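Local coordinates for protein D-alanyl transferase DltD (Enterococcus faecium TX0133A04, PDB 6PFX) that probably transfers D-alanine to lipoteichoic acid in the Gram-positive cell wall, as a membrane-linked member of the DltD family, at residues 145-150 and 161-166; 119-124 and 151-156; 281-286 and 325-330; 274-279 and 375-380. All coordinates share one frame; numbering follows the deposited sequence.

Interaction 1. Residues 145-150 and 161-166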
loop_
_atom_site.group_PDB
_atom_site.type_symbol
_atom_site.label_atom_id
_atom_site.label_comp_id
_atom_site.label_asym_id
_atom_site.label_seq_id
_atom_site.Cartn_x
_atom_site.Cartn_y
_atom_site.Cartn_z
ATOM N N ARG A 145 -16.925 0.366 -13.065
ATOM C CA ARG A 145 -16.791 1.645 -13.751
ATOM C C ARG A 145 -15.328 1.985 -13.981
ATOM O O ARG A 145 -14.948 2.452 -15.062
ATOM C CB ARG A 145 -17.452 2.745 -12.918
ATOM C CG ARG A 145 -18.953 2.802 -13.047
ATOM C CD ARG A 145 -19.513 4.185 -12.729
ATOM N NE ARG A 145 -19.162 4.688 -11.399
ATOM C CZ ARG A 145 -19.742 4.298 -10.265
ATOM N NH1 ARG A 145 -20.694 3.376 -10.281
ATOM N NH2 ARG A 145 -19.365 4.829 -9.109
ATOM N N ARG A 146 -14.489 1.749 -12.980
ATOM C CA ARG A 146 -13.081 2.078 -13.123
ATOM C C ARG A 146 -12.414 1.166 -14.135
ATOM O O ARG A 146 -11.682 1.627 -15.018
ATOM C CB ARG A 146 -12.383 1.943 -11.780
ATOM C CG ARG A 146 -12.678 3.055 -10.820
ATOM C CD ARG A 146 -11.977 4.330 -11.260
ATOM N NE ARG A 146 -10.579 4.404 -10.837
ATOM C CZ ARG A 146 -9.597 4.944 -11.556
ATOM N NH1 ARG A 146 -9.835 5.435 -12.764
ATOM N NH2 ARG A 146 -8.369 4.974 -11.073
ATOM N N LEU A 147 -12.641 -0.143 -14.009
ATOM C CA LEU A 147 -11.972 -1.086 -14.890
ATOM C C LEU A 147 -12.306 -0.811 -16.341
ATOM O O LEU A 147 -11.445 -0.986 -17.211
ATOM C CB LEU A 147 -12.381 -2.516 -14.529
ATOM C CG LEU A 147 -11.857 -2.996 -13.184
ATOM C CD1 LEU A 147 -12.369 -4.354 -12.819
ATOM C CD2 LEU A 147 -10.318 -3.043 -13.163
ATOM N N LEU A 148 -13.533 -0.362 -16.615
ATOM C CA LEU A 148 -13.965 -0.100 -17.979
ATOM C C LEU A 148 -13.280 1.104 -18.609
ATOM O O LEU A 148 -13.516 1.361 -19.795
ATOM C CB LEU A 148 -15.473 0.123 -18.025
ATOM C CG LEU A 148 -16.315 -1.144 -17.919
ATOM C CD1 LEU A 148 -17.751 -0.801 -17.599
ATOM C CD2 LEU A 148 -16.215 -1.935 -19.209
ATOM N N THR A 149 -12.458 1.846 -17.860
ATOM C CA THR A 149 -11.717 2.973 -18.421
ATOM C C THR A 149 -10.316 2.588 -18.884
ATOM O O THR A 149 -9.640 3.404 -19.518
ATOM C CB THR A 149 -11.637 4.156 -17.433
ATOM O OG1 THR A 149 -10.744 3.870 -16.347
ATOM C CG2 THR A 149 -13.020 4.498 -16.894
ATOM N N PHE A 150 -9.875 1.370 -18.603
ATOM C CA PHE A 150 -8.528 0.932 -18.936
ATOM C C PHE A 150 -8.564 0.063 -20.184
ATOM O O PHE A 150 -9.311 -0.919 -20.243
ATOM C CB PHE A 150 -7.926 0.155 -17.770
ATOM C CG PHE A 150 -7.610 1.005 -16.575
ATOM C CD1 PHE A 150 -6.503 1.834 -16.582
ATOM C CD2 PHE A 150 -8.414 0.979 -15.446
ATOM C CE1 PHE A 150 -6.194 2.627 -15.487
ATOM C CE2 PHE A 150 -8.111 1.770 -14.339
ATOM C CZ PHE A 150 -6.992 2.592 -14.360
ATOM N N ALA A 161 -18.434 -6.909 -21.366
ATOM C CA ALA A 161 -19.890 -6.955 -21.306
ATOM C C ALA A 161 -20.364 -7.293 -19.900
ATOM O O ALA A 161 -21.381 -6.768 -19.433
ATOM C CB ALA A 161 -20.426 -7.967 -22.315
ATOM N N ILE A 162 -19.632 -8.164 -19.209
ATOM C CA ILE A 162 -19.966 -8.473 -17.824
ATOM C C ILE A 162 -19.806 -7.232 -16.954
ATOM O O ILE A 162 -20.671 -6.922 -16.126
ATOM C CB ILE A 162 -19.136 -9.674 -17.333
ATOM C CG1 ILE A 162 -19.661 -10.968 -17.972
ATOM C CG2 ILE A 162 -19.156 -9.728 -15.822
ATOM C CD1 ILE A 162 -18.664 -12.097 -17.926
ATOM N N LEU A 163 -18.726 -6.476 -17.157
ATOM C CA LEU A 163 -18.535 -5.279 -16.349
ATOM C C LEU A 163 -19.619 -4.243 -16.627
ATOM O O LEU A 163 -20.045 -3.529 -15.715
ATOM C CB LEU A 163 -17.164 -4.665 -16.600
ATOM C CG LEU A 163 -15.960 -5.489 -16.168
ATOM C CD1 LEU A 163 -14.668 -4.772 -16.560
ATOM C CD2 LEU A 163 -15.986 -5.793 -14.669
ATOM N N GLN A 164 -20.068 -4.128 -17.882
ATOM C CA GLN A 164 -21.178 -3.223 -18.180
ATOM C C GLN A 164 -22.450 -3.612 -17.420
ATOM O O GLN A 164 -23.201 -2.745 -16.959
ATOM C CB GLN A 164 -21.436 -3.184 -19.688
ATOM C CG GLN A 164 -20.329 -2.524 -20.513
ATOM C CD GLN A 164 -20.244 -1.021 -20.307
ATOM O OE1 GLN A 164 -20.972 -0.445 -19.495
ATOM N NE2 GLN A 164 -19.345 -0.376 -21.044
ATOM N N THR A 165 -22.717 -4.912 -17.287
ATOM C CA THR A 165 -23.866 -5.371 -16.506
ATOM C C THR A 165 -23.753 -4.931 -15.050
ATOM O O THR A 165 -24.715 -4.416 -14.467
ATOM C CB THR A 165 -23.947 -6.894 -16.619
ATOM O OG1 THR A 165 -24.166 -7.258 -17.991
ATOM C CG2 THR A 165 -25.062 -7.456 -15.772
ATOM N N ILE A 166 -22.576 -5.128 -14.450
ATOM C CA ILE A 166 -22.353 -4.749 -13.058
ATOM C C ILE A 166 -22.435 -3.240 -12.882
ATOM O O ILE A 166 -22.992 -2.742 -11.897
ATOM C CB ILE A 166 -21.000 -5.314 -12.570
ATOM C CG1 ILE A 166 -21.063 -6.837 -12.584
ATOM C CG2 ILE A 166 -20.669 -4.718 -11.216
ATOM C CD1 ILE A 166 -19.722 -7.523 -12.414
#
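L148 and L163 run past each other in opposite directions, so they meet flank to flank rather than end to end. CG of L148 lies 3.9 Å from CB of L163, and CD2 of L148 rests on that same CB. The other branch of L148 goes to Q164. Its CD1 comes to 3.7 Å from CD of Q164 and is almost as close to OE1 and NE2, so the methyl sits broadside on the flat amide. The Q164 side chain sets out pointing away from L148, but a bend at chi2 (-70°) brings the amide back to this methyl. L163 has its CG beside the backbone N (chi1 -66°), which carries CD1 across to L147, where it stops 3.8 Å from CB.

Apolar packing joins two helices here: after helix 138-147 come a type I turn from L147 to F150 and the short helix 151-154, and helix 157-167 then returns alongside. In the turn, O of R146 takes two bonds from T149, one from N at 3.0 Å and one from OG1 at 2.8 Å, the hydroxyl lying in the carbonyl plane. W129 of helix 123-132 touches both L147 and L163, while K167 and T160 pack against L148.

Interaction 2. Residues 119-124 and 151-156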
loop_
_atom_site.group_PDB
_atom_site.type_symbol
_atom_site.label_atom_id
_atom_site.label_comp_id
_atom_site.label_asym_id
_atom_site.label_seq_id
_atom_site.Cartn_x
_atom_site.Cartn_y
_atom_site.Cartn_z
ATOM N N THR A 119 0.689 -2.971 -15.185
ATOM C CA THR A 119 1.712 -3.865 -14.653
ATOM C C THR A 119 1.119 -4.901 -13.706
ATOM O O THR A 119 1.537 -6.065 -13.706
ATOM C CB THR A 119 2.793 -3.063 -13.928
ATOM O OG1 THR A 119 3.447 -2.207 -14.864
ATOM C CG2 THR A 119 3.813 -3.992 -13.283
ATOM N N TYR A 120 0.155 -4.500 -12.883
ATOM C CA TYR A 120 -0.390 -5.380 -11.862
ATOM C C TYR A 120 -1.763 -5.924 -12.197
ATOM O O TYR A 120 -2.271 -6.769 -11.450
ATOM C CB TYR A 120 -0.409 -4.660 -10.513
ATOM C CG TYR A 120 0.980 -4.300 -10.074
ATOM C CD1 TYR A 120 1.764 -5.224 -9.396
ATOM C CD2 TYR A 120 1.524 -3.055 -10.365
ATOM C CE1 TYR A 120 3.046 -4.916 -8.993
ATOM C CE2 TYR A 120 2.817 -2.736 -9.970
ATOM C CZ TYR A 120 3.568 -3.677 -9.284
ATOM O OH TYR A 120 4.849 -3.394 -8.874
ATOM N N TYR A 121 -2.370 -5.489 -13.301
ATOM C CA TYR A 121 -3.673 -6.017 -13.679
ATOM C C TYR A 121 -3.595 -7.535 -13.787
ATOM O O TYR A 121 -2.751 -8.073 -14.512
ATOM C CB TYR A 121 -4.137 -5.436 -15.010
ATOM C CG TYR A 121 -5.385 -6.122 -15.523
ATOM C CD1 TYR A 121 -6.577 -6.059 -14.811
ATOM C CD2 TYR A 121 -5.367 -6.844 -16.707
ATOM C CE1 TYR A 121 -7.724 -6.696 -15.275
ATOM C CE2 TYR A 121 -6.504 -7.484 -17.174
ATOM C CZ TYR A 121 -7.678 -7.403 -16.454
ATOM O OH TYR A 121 -8.817 -8.033 -16.909
ATOM N N SER A 122 -4.473 -8.218 -13.052
ATOM C CA SER A 122 -4.474 -9.671 -12.940
ATOM C C SER A 122 -5.841 -10.169 -13.382
ATOM O O SER A 122 -6.844 -9.915 -12.703
ATOM C CB SER A 122 -4.215 -10.101 -11.499
ATOM O OG SER A 122 -4.393 -11.492 -11.366
ATOM N N GLU A 123 -5.891 -10.858 -14.524
ATOM C CA GLU A 123 -7.139 -11.492 -14.928
ATOM C C GLU A 123 -7.600 -12.487 -13.872
ATOM O O GLU A 123 -8.802 -12.617 -13.611
ATOM C CB GLU A 123 -6.969 -12.210 -16.266
ATOM C CG GLU A 123 -6.968 -11.296 -17.478
ATOM C CD GLU A 123 -6.731 -12.060 -18.770
ATOM O OE1 GLU A 123 -5.800 -12.893 -18.809
ATOM O OE2 GLU A 123 -7.483 -11.837 -19.740
ATOM N N LEU A 124 -6.654 -13.218 -13.268
ATOM C CA LEU A 124 -6.996 -14.211 -12.252
ATOM C C LEU A 124 -7.757 -13.563 -11.103
ATOM O O LEU A 124 -8.812 -14.050 -10.683
ATOM C CB LEU A 124 -5.725 -14.900 -11.735
ATOM C CG LEU A 124 -5.877 -15.846 -10.537
ATOM C CD1 LEU A 124 -6.848 -17.000 -10.785
ATOM C CD2 LEU A 124 -4.510 -16.402 -10.093
ATOM N N SER A 151 -7.746 0.423 -21.175
ATOM C CA SER A 151 -7.785 -0.271 -22.457
ATOM C C SER A 151 -7.444 -1.747 -22.320
ATOM O O SER A 151 -7.992 -2.578 -23.054
ATOM C CB SER A 151 -6.837 0.418 -23.440
ATOM O OG SER A 151 -7.277 1.739 -23.694
ATOM N N LYS A 152 -6.551 -2.100 -21.393
ATOM C CA LYS A 152 -6.190 -3.503 -21.240
ATOM C C LYS A 152 -7.406 -4.341 -20.874
ATOM O O LYS A 152 -7.524 -5.491 -21.308
ATOM C CB LYS A 152 -5.094 -3.657 -20.187
ATOM C CG LYS A 152 -4.375 -4.994 -20.241
ATOM C CD LYS A 152 -3.012 -4.912 -19.574
ATOM C CE LYS A 152 -2.118 -6.063 -20.012
ATOM N NZ LYS A 152 -0.759 -5.984 -19.407
ATOM N N VAL A 153 -8.326 -3.780 -20.088
ATOM C CA VAL A 153 -9.559 -4.489 -19.755
ATOM C C VAL A 153 -10.460 -4.590 -20.979
ATOM O O VAL A 153 -11.065 -5.638 -21.237
ATOM C CB VAL A 153 -10.252 -3.777 -18.580
ATOM C CG1 VAL A 153 -11.675 -4.302 -18.370
ATOM C CG2 VAL A 153 -9.428 -3.922 -17.306
ATOM N N LYS A 154 -10.549 -3.503 -21.757
ATOM C CA LYS A 154 -11.393 -3.452 -22.943
ATOM C C LYS A 154 -10.946 -4.428 -24.028
ATOM O O LYS A 154 -11.744 -4.763 -24.912
ATOM C CB LYS A 154 -11.377 -2.034 -23.544
ATOM C CG LYS A 154 -11.865 -0.898 -22.638
ATOM C CD LYS A 154 -13.353 -0.990 -22.312
ATOM C CE LYS A 154 -14.225 -0.893 -23.561
ATOM N NZ LYS A 154 -15.675 -0.773 -23.236
ATOM N N GLU A 155 -9.688 -4.878 -23.999
ATOM C CA GLU A 155 -9.249 -5.889 -24.948
ATOM C C GLU A 155 -10.087 -7.156 -24.851
ATOM O O GLU A 155 -10.146 -7.934 -25.810
ATOM C CB GLU A 155 -7.808 -6.305 -24.661
ATOM C CG GLU A 155 -6.763 -5.237 -24.867
ATOM C CD GLU A 155 -5.381 -5.720 -24.448
ATOM O OE1 GLU A 155 -5.206 -6.943 -24.249
ATOM O OE2 GLU A 155 -4.472 -4.884 -24.302
ATOM N N ASN A 156 -10.712 -7.381 -23.698
ATOM C CA ASN A 156 -11.438 -8.609 -23.383
ATOM C C ASN A 156 -12.927 -8.318 -23.503
ATOM O O ASN A 156 -13.533 -7.755 -22.589
ATOM C CB ASN A 156 -11.071 -9.018 -21.959
ATOM C CG ASN A 156 -11.587 -10.386 -21.581
ATOM O OD1 ASN A 156 -12.595 -10.858 -22.106
ATOM N ND2 ASN A 156 -10.895 -11.031 -20.651
HETATM O O HOH W 1 -8.470 -9.182 -19.320
HETATM O O HOH W 2 -0.880 -7.244 -16.235
#
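Y121 reaches across to the short helix 151-154, its CG placed anti to the backbone N (chi1 171°). Beyond CB, the ring passes K152 first: CD2 lies 4.1 Å from CG of the extended lysine chain. Further out, CE1 meets CG2 of V153 at 3.8 Å, and the same methyl makes an off-centre CH-pi contact, 4.3 Å from the ring centroid and 28° off the normal. The backbone here is a junction. Y121 is where helix 114-120 breaks off, and S122 is the N-cap of helix 123-132, its OG meeting N of Q125. F117 and L159 also pack on the tyrosine. At the tip, OH bonds to water 1 at 2.7 Å, which lies at the edge of the ring. That water donates to OE2 of E123 at 2.9 Å and accepts only weakly from ND2 of N156. The amide of N156 is chiefly held by other partners: ND2 bonds to OH of Y127, and OD1 caps N of L159 at the start of helix 157-167.

Interaction 3. Residues 281-286 and 325-330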
loop_
_atom_site.group_PDB
_atom_site.type_symbol
_atom_site.label_atom_id
_atom_site.label_comp_id
_atom_site.label_asym_id
_atom_site.label_seq_id
_atom_site.Cartn_x
_atom_site.Cartn_y
_atom_site.Cartn_z
ATOM N N GLN A 281 -13.335 -3.462 1.713
ATOM C CA GLN A 281 -12.945 -4.850 1.913
ATOM C C GLN A 281 -12.354 -5.078 3.300
ATOM O O GLN A 281 -12.619 -6.110 3.920
ATOM C CB GLN A 281 -11.991 -5.291 0.805
ATOM C CG GLN A 281 -11.701 -6.782 0.770
ATOM C CD GLN A 281 -12.905 -7.623 0.363
ATOM O OE1 GLN A 281 -13.892 -7.109 -0.145
ATOM N NE2 GLN A 281 -12.822 -8.926 0.597
ATOM N N LEU A 282 -11.555 -4.135 3.807
ATOM C CA LEU A 282 -11.013 -4.271 5.153
ATOM C C LEU A 282 -12.140 -4.350 6.164
ATOM O O LEU A 282 -12.113 -5.178 7.081
ATOM C CB LEU A 282 -10.092 -3.095 5.467
ATOM C CG LEU A 282 -8.786 -3.145 4.690
ATOM C CD1 LEU A 282 -8.130 -1.766 4.793
ATOM C CD2 LEU A 282 -7.837 -4.152 5.218
ATOM N N ALA A 283 -13.183 -3.551 5.966
ATOM C CA ALA A 283 -14.291 -3.553 6.908
ATOM C C ALA A 283 -15.076 -4.854 6.806
ATOM O O ALA A 283 -15.432 -5.455 7.828
ATOM C CB ALA A 283 -15.178 -2.332 6.657
ATOM N N LYS A 284 -15.322 -5.327 5.581
ATOM C CA LYS A 284 -16.099 -6.557 5.406
ATOM C C LYS A 284 -15.375 -7.762 5.988
ATOM O O LYS A 284 -16.024 -8.689 6.487
ATOM C CB LYS A 284 -16.458 -6.748 3.930
ATOM C CG LYS A 284 -17.524 -5.744 3.483
ATOM C CD LYS A 284 -17.823 -5.765 1.988
ATOM C CE LYS A 284 -18.852 -4.692 1.603
ATOM N NZ LYS A 284 -18.936 -4.513 0.117
ATOM N N ASN A 285 -14.043 -7.753 5.961
ATOM C CA ASN A 285 -13.234 -8.807 6.550
ATOM C C ASN A 285 -13.026 -8.659 8.052
ATOM O O ASN A 285 -12.369 -9.516 8.661
ATOM C CB ASN A 285 -11.826 -8.778 5.955
ATOM C CG ASN A 285 -11.752 -9.356 4.590
ATOM O OD1 ASN A 285 -12.603 -10.144 4.179
ATOM N ND2 ASN A 285 -10.692 -9.001 3.876
ATOM N N HIS A 286 -13.519 -7.585 8.659
ATOM C CA HIS A 286 -13.256 -7.296 10.070
ATOM C C HIS A 286 -11.755 -7.249 10.369
ATOM O O HIS A 286 -11.288 -7.722 11.411
ATOM C CB HIS A 286 -14.019 -8.266 10.978
ATOM C CG HIS A 286 -15.489 -8.318 10.678
ATOM N ND1 HIS A 286 -16.344 -7.275 10.967
ATOM C CD2 HIS A 286 -16.248 -9.271 10.086
ATOM C CE1 HIS A 286 -17.568 -7.588 10.577
ATOM N NE2 HIS A 286 -17.537 -8.795 10.039
ATOM N N GLN A 325 -15.385 6.529 9.243
ATOM C CA GLN A 325 -15.885 5.185 9.022
ATOM C C GLN A 325 -15.399 4.192 10.064
ATOM O O GLN A 325 -15.735 3.004 9.976
ATOM C CB GLN A 325 -15.481 4.729 7.613
ATOM C CG GLN A 325 -16.003 5.670 6.515
ATOM C CD GLN A 325 -15.714 5.120 5.137
ATOM O OE1 GLN A 325 -16.542 4.420 4.539
ATOM N NE2 GLN A 325 -14.534 5.436 4.617
ATOM N N GLY A 326 -14.663 4.647 11.068
ATOM C CA GLY A 326 -14.269 3.797 12.169
ATOM C C GLY A 326 -12.836 3.320 12.151
ATOM O O GLY A 326 -12.440 2.575 13.063
ATOM N N PHE A 327 -12.049 3.724 11.156
ATOM C CA PHE A 327 -10.627 3.397 11.098
ATOM C C PHE A 327 -9.890 4.480 11.872
ATOM O O PHE A 327 -9.655 5.573 11.354
ATOM C CB PHE A 327 -10.169 3.347 9.650
ATOM C CG PHE A 327 -10.833 2.271 8.815
ATOM C CD1 PHE A 327 -10.310 0.986 8.778
ATOM C CD2 PHE A 327 -11.937 2.556 8.037
ATOM C CE1 PHE A 327 -10.875 0.015 8.000
ATOM C CE2 PHE A 327 -12.500 1.596 7.251
ATOM C CZ PHE A 327 -11.972 0.306 7.237
ATOM N N ASN A 328 -9.541 4.193 13.127
ATOM C CA ASN A 328 -9.003 5.220 14.007
ATOM C C ASN A 328 -7.567 4.942 14.432
ATOM O O ASN A 328 -7.032 5.665 15.283
ATOM C CB ASN A 328 -9.867 5.376 15.265
ATOM C CG ASN A 328 -11.271 5.819 14.958
ATOM O OD1 ASN A 328 -12.247 5.189 15.375
ATOM N ND2 ASN A 328 -11.389 6.912 14.242
ATOM N N ARG A 329 -6.929 3.933 13.849
ATOM C CA ARG A 329 -5.562 3.544 14.199
ATOM C C ARG A 329 -4.660 3.994 13.056
ATOM O O ARG A 329 -4.536 3.309 12.035
ATOM C CB ARG A 329 -5.469 2.042 14.425
ATOM C CG ARG A 329 -4.129 1.576 14.969
ATOM C CD ARG A 329 -4.067 0.064 15.081
ATOM N NE ARG A 329 -4.993 -0.525 16.039
ATOM C CZ ARG A 329 -6.159 -1.073 15.707
ATOM N NH1 ARG A 329 -6.570 -1.064 14.448
ATOM N NH2 ARG A 329 -6.929 -1.609 16.642
ATOM N N ILE A 330 -4.045 5.157 13.237
ATOM C CA ILE A 330 -3.367 5.871 12.165
ATOM C C ILE A 330 -2.092 6.454 12.748
ATOM O O ILE A 330 -2.136 7.172 13.752
ATOM C CB ILE A 330 -4.232 7.010 11.592
ATOM C CG1 ILE A 330 -5.577 6.496 11.081
ATOM C CG2 ILE A 330 -3.479 7.735 10.460
ATOM C CD1 ILE A 330 -6.548 7.583 10.715
#
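F327 makes the whole contact, pushing the far end of its ring against the last turn of helix 271-284. The interactions across it are all apolar. CE1 of F327 lies 4.1 Å from CB of L282, and CZ of F327 lies 4.2 Å from CB of A283. The ring therefore touches two successive CB atoms on the helix surface rather than the tip of the leucine. With chi1 at -63°, CG of F327 stands beside its own backbone N, and CE1 and CZ are the ring atoms that reach the helix. A second, aromatic interaction comes from Y375, whose ring stacks with that of F327.

Backbone hydrogen bonding shapes both segments separately. Each contains a Schellman motif, with the positive-phi residue being H286 after one helix and G326 after the other. N of H286 bonds to O of A283 at 3.0 Å. G326, with phi at 104°, is the glycine that ends the other helix.

All three touching residues are buried. F327, in the loop between helix 308-323 and the edge strand 330-332 of the parallel sheet, also packs on L322 of that helix, while L282 reaches V289 and F291 of the neighbouring strand 288-293 and M86 of helix 79-89.

Interaction 4. Residues 274-279 and 375-380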
loop_
_atom_site.group_PDB
_atom_site.type_symbol
_atom_site.label_atom_id
_atom_site.label_comp_id
_atom_site.label_asym_id
_atom_site.label_seq_id
_atom_site.Cartn_x
_atom_site.Cartn_y
_atom_site.Cartn_z
ATOM N N ASP A 274 -10.707 4.883 -5.198
ATOM C CA ASP A 274 -10.024 3.592 -5.232
ATOM C C ASP A 274 -9.666 3.144 -3.816
ATOM O O ASP A 274 -9.807 1.965 -3.469
ATOM C CB ASP A 274 -8.757 3.644 -6.097
ATOM C CG ASP A 274 -9.034 3.894 -7.579
ATOM O OD1 ASP A 274 -10.200 3.915 -8.018
ATOM O OD2 ASP A 274 -8.052 4.073 -8.328
ATOM N N PHE A 275 -9.207 4.083 -2.976
ATOM C CA PHE A 275 -8.892 3.784 -1.582
ATOM C C PHE A 275 -10.135 3.333 -0.829
ATOM O O PHE A 275 -10.059 2.441 0.026
ATOM C CB PHE A 275 -8.266 5.039 -0.925
ATOM C CG PHE A 275 -7.780 4.803 0.481
ATOM C CD1 PHE A 275 -6.721 3.970 0.707
ATOM C CD2 PHE A 275 -8.361 5.434 1.567
ATOM C CE1 PHE A 275 -6.275 3.722 1.971
ATOM C CE2 PHE A 275 -7.902 5.186 2.855
ATOM C CZ PHE A 275 -6.865 4.325 3.052
ATOM N N GLN A 276 -11.297 3.891 -1.175
ATOM C CA GLN A 276 -12.537 3.448 -0.554
ATOM C C GLN A 276 -12.806 1.967 -0.800
ATOM O O GLN A 276 -13.412 1.301 0.046
ATOM C CB GLN A 276 -13.720 4.293 -1.028
ATOM C CG GLN A 276 -15.009 3.946 -0.304
ATOM C CD GLN A 276 -14.997 4.171 1.212
ATOM O OE1 GLN A 276 -14.188 4.923 1.767
ATOM N NE2 GLN A 276 -15.923 3.513 1.879
ATOM N N LEU A 277 -12.387 1.438 -1.954
ATOM C CA LEU A 277 -12.513 0.005 -2.190
ATOM C C LEU A 277 -11.737 -0.781 -1.145
ATOM O O LEU A 277 -12.242 -1.761 -0.588
ATOM C CB LEU A 277 -11.986 -0.345 -3.579
ATOM C CG LEU A 277 -12.800 0.110 -4.780
ATOM C CD1 LEU A 277 -12.057 -0.161 -6.072
ATOM C CD2 LEU A 277 -14.097 -0.668 -4.803
ATOM N N VAL A 278 -10.491 -0.376 -0.883
ATOM C CA VAL A 278 -9.688 -1.005 0.162
ATOM C C VAL A 278 -10.417 -0.981 1.496
ATOM O O VAL A 278 -10.480 -1.996 2.190
ATOM C CB VAL A 278 -8.325 -0.296 0.258
ATOM C CG1 VAL A 278 -7.580 -0.710 1.486
ATOM C CG2 VAL A 278 -7.504 -0.526 -1.026
ATOM N N LEU A 279 -10.944 0.181 1.896
ATOM C CA LEU A 279 -11.658 0.295 3.168
ATOM C C LEU A 279 -12.894 -0.599 3.206
ATOM O O LEU A 279 -13.194 -1.220 4.236
ATOM C CB LEU A 279 -12.040 1.755 3.396
ATOM C CG LEU A 279 -10.876 2.745 3.472
ATOM C CD1 LEU A 279 -11.386 4.113 3.943
ATOM C CD2 LEU A 279 -9.784 2.218 4.400
ATOM N N TYR A 375 -16.915 -0.610 12.164
ATOM C CA TYR A 375 -16.912 0.178 10.947
ATOM C C TYR A 375 -18.311 0.588 10.529
ATOM O O TYR A 375 -19.281 -0.161 10.698
ATOM C CB TYR A 375 -16.216 -0.579 9.816
ATOM C CG TYR A 375 -14.794 -0.947 10.172
ATOM C CD1 TYR A 375 -13.877 0.048 10.478
ATOM C CD2 TYR A 375 -14.364 -2.274 10.210
ATOM C CE1 TYR A 375 -12.574 -0.255 10.811
ATOM C CE2 TYR A 375 -13.057 -2.588 10.539
ATOM C CZ TYR A 375 -12.171 -1.574 10.843
ATOM O OH TYR A 375 -10.876 -1.851 11.154
ATOM N N HIS A 376 -18.391 1.794 9.971
ATOM C CA HIS A 376 -19.615 2.345 9.394
ATOM C C HIS A 376 -19.241 2.857 8.010
ATOM O O HIS A 376 -18.882 4.028 7.861
ATOM C CB HIS A 376 -20.168 3.436 10.280
ATOM C CG HIS A 376 -20.670 2.920 11.585
ATOM N ND1 HIS A 376 -19.919 2.954 12.740
ATOM C CD2 HIS A 376 -21.826 2.294 11.905
ATOM C CE1 HIS A 376 -20.604 2.394 13.721
ATOM N NE2 HIS A 376 -21.764 1.985 13.240
ATOM N N LEU A 377 -19.312 1.978 7.006
ATOM C CA LEU A 377 -18.937 2.373 5.656
ATOM C C LEU A 377 -19.938 3.361 5.062
ATOM O O LEU A 377 -21.149 3.270 5.291
ATOM C CB LEU A 377 -18.808 1.163 4.740
ATOM C CG LEU A 377 -17.677 0.202 5.091
ATOM C CD1 LEU A 377 -17.847 -1.084 4.313
ATOM C CD2 LEU A 377 -16.324 0.839 4.813
ATOM N N ASP A 378 -19.417 4.324 4.303
ATOM C CA ASP A 378 -20.238 5.286 3.584
ATOM C C ASP A 378 -19.853 5.255 2.114
ATOM O O ASP A 378 -18.732 5.625 1.750
ATOM C CB ASP A 378 -20.037 6.692 4.134
ATOM C CG ASP A 378 -21.072 7.668 3.622
ATOM O OD1 ASP A 378 -21.766 7.389 2.611
ATOM O OD2 ASP A 378 -21.211 8.724 4.259
ATOM N N ASP A 379 -20.800 4.859 1.272
ATOM C CA ASP A 379 -20.553 4.768 -0.158
ATOM C C ASP A 379 -20.400 6.132 -0.823
ATOM O O ASP A 379 -19.944 6.185 -1.969
ATOM C CB ASP A 379 -21.668 3.932 -0.791
ATOM C CG ASP A 379 -21.665 2.481 -0.311
ATOM O OD1 ASP A 379 -20.583 1.866 -0.238
ATOM O OD2 ASP A 379 -22.758 1.944 -0.021
ATOM N N ALA A 380 -20.732 7.234 -0.140
ATOM C CA ALA A 380 -20.440 8.552 -0.690
ATOM C C ALA A 380 -18.965 8.705 -1.041
ATOM O O ALA A 380 -18.605 9.558 -1.859
ATOM C CB ALA A 380 -20.805 9.655 0.311
HETATM O O HOH W 3 -17.990 1.507 1.029
#
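The flat amide of Q276 has O of D378 over one face, 3.5 Å from NE2, while CD2 of L377 approaches obliquely from the opposite side, 4.0 Å from NE2. The carbonyl stands above the amide and makes no hydrogen bond with it. The D378 carboxylate turns to its own loop, where N of A380 meets OD1 at 2.9 Å, 50° out of the carboxylate plane, an Asx turn. NE2 of Q276 is held by OE1 of Q325 and by water 3 at 3.0 Å, and OE1 of Q276 receives NE2 of Q321, so this buried amide is gripped at both ends. CG of Q276 lies anti to its backbone N (chi1 -175°), and a bend at chi2 turns the amide toward the loop. Water 3 also donates to OD1 of D379 at 2.9 Å. L377 also brings CD2 to 3.8 Å from O of L279. The loop leads from helix 351-365 to helix 384-388 and here lies along helix 271-284, whose other sides touch helices 138-147, 79-89 and 308-323.

In the fold
The four contacts form two pairs. Interactions 1 and 2 have centres 11 Å apart and share one helical corner: CD1 of L163 packs 3.5 Å from CG1 of V153. Interactions 3 and 4, with centres 9 Å apart, both use helix 271-284 and meet through Q325, whose OE1 probably accepts from NE2 of Q276 and N of D378, each at 2.9 Å. A salt bridge joins the pairs, NE of R146 in interaction 1 lying 2.9 Å from OD1 of D274 in interaction 4. The likely active site, as in SGNH hydrolases, is a triad of S46, H348 and D345, and none of these contacts contains its residues.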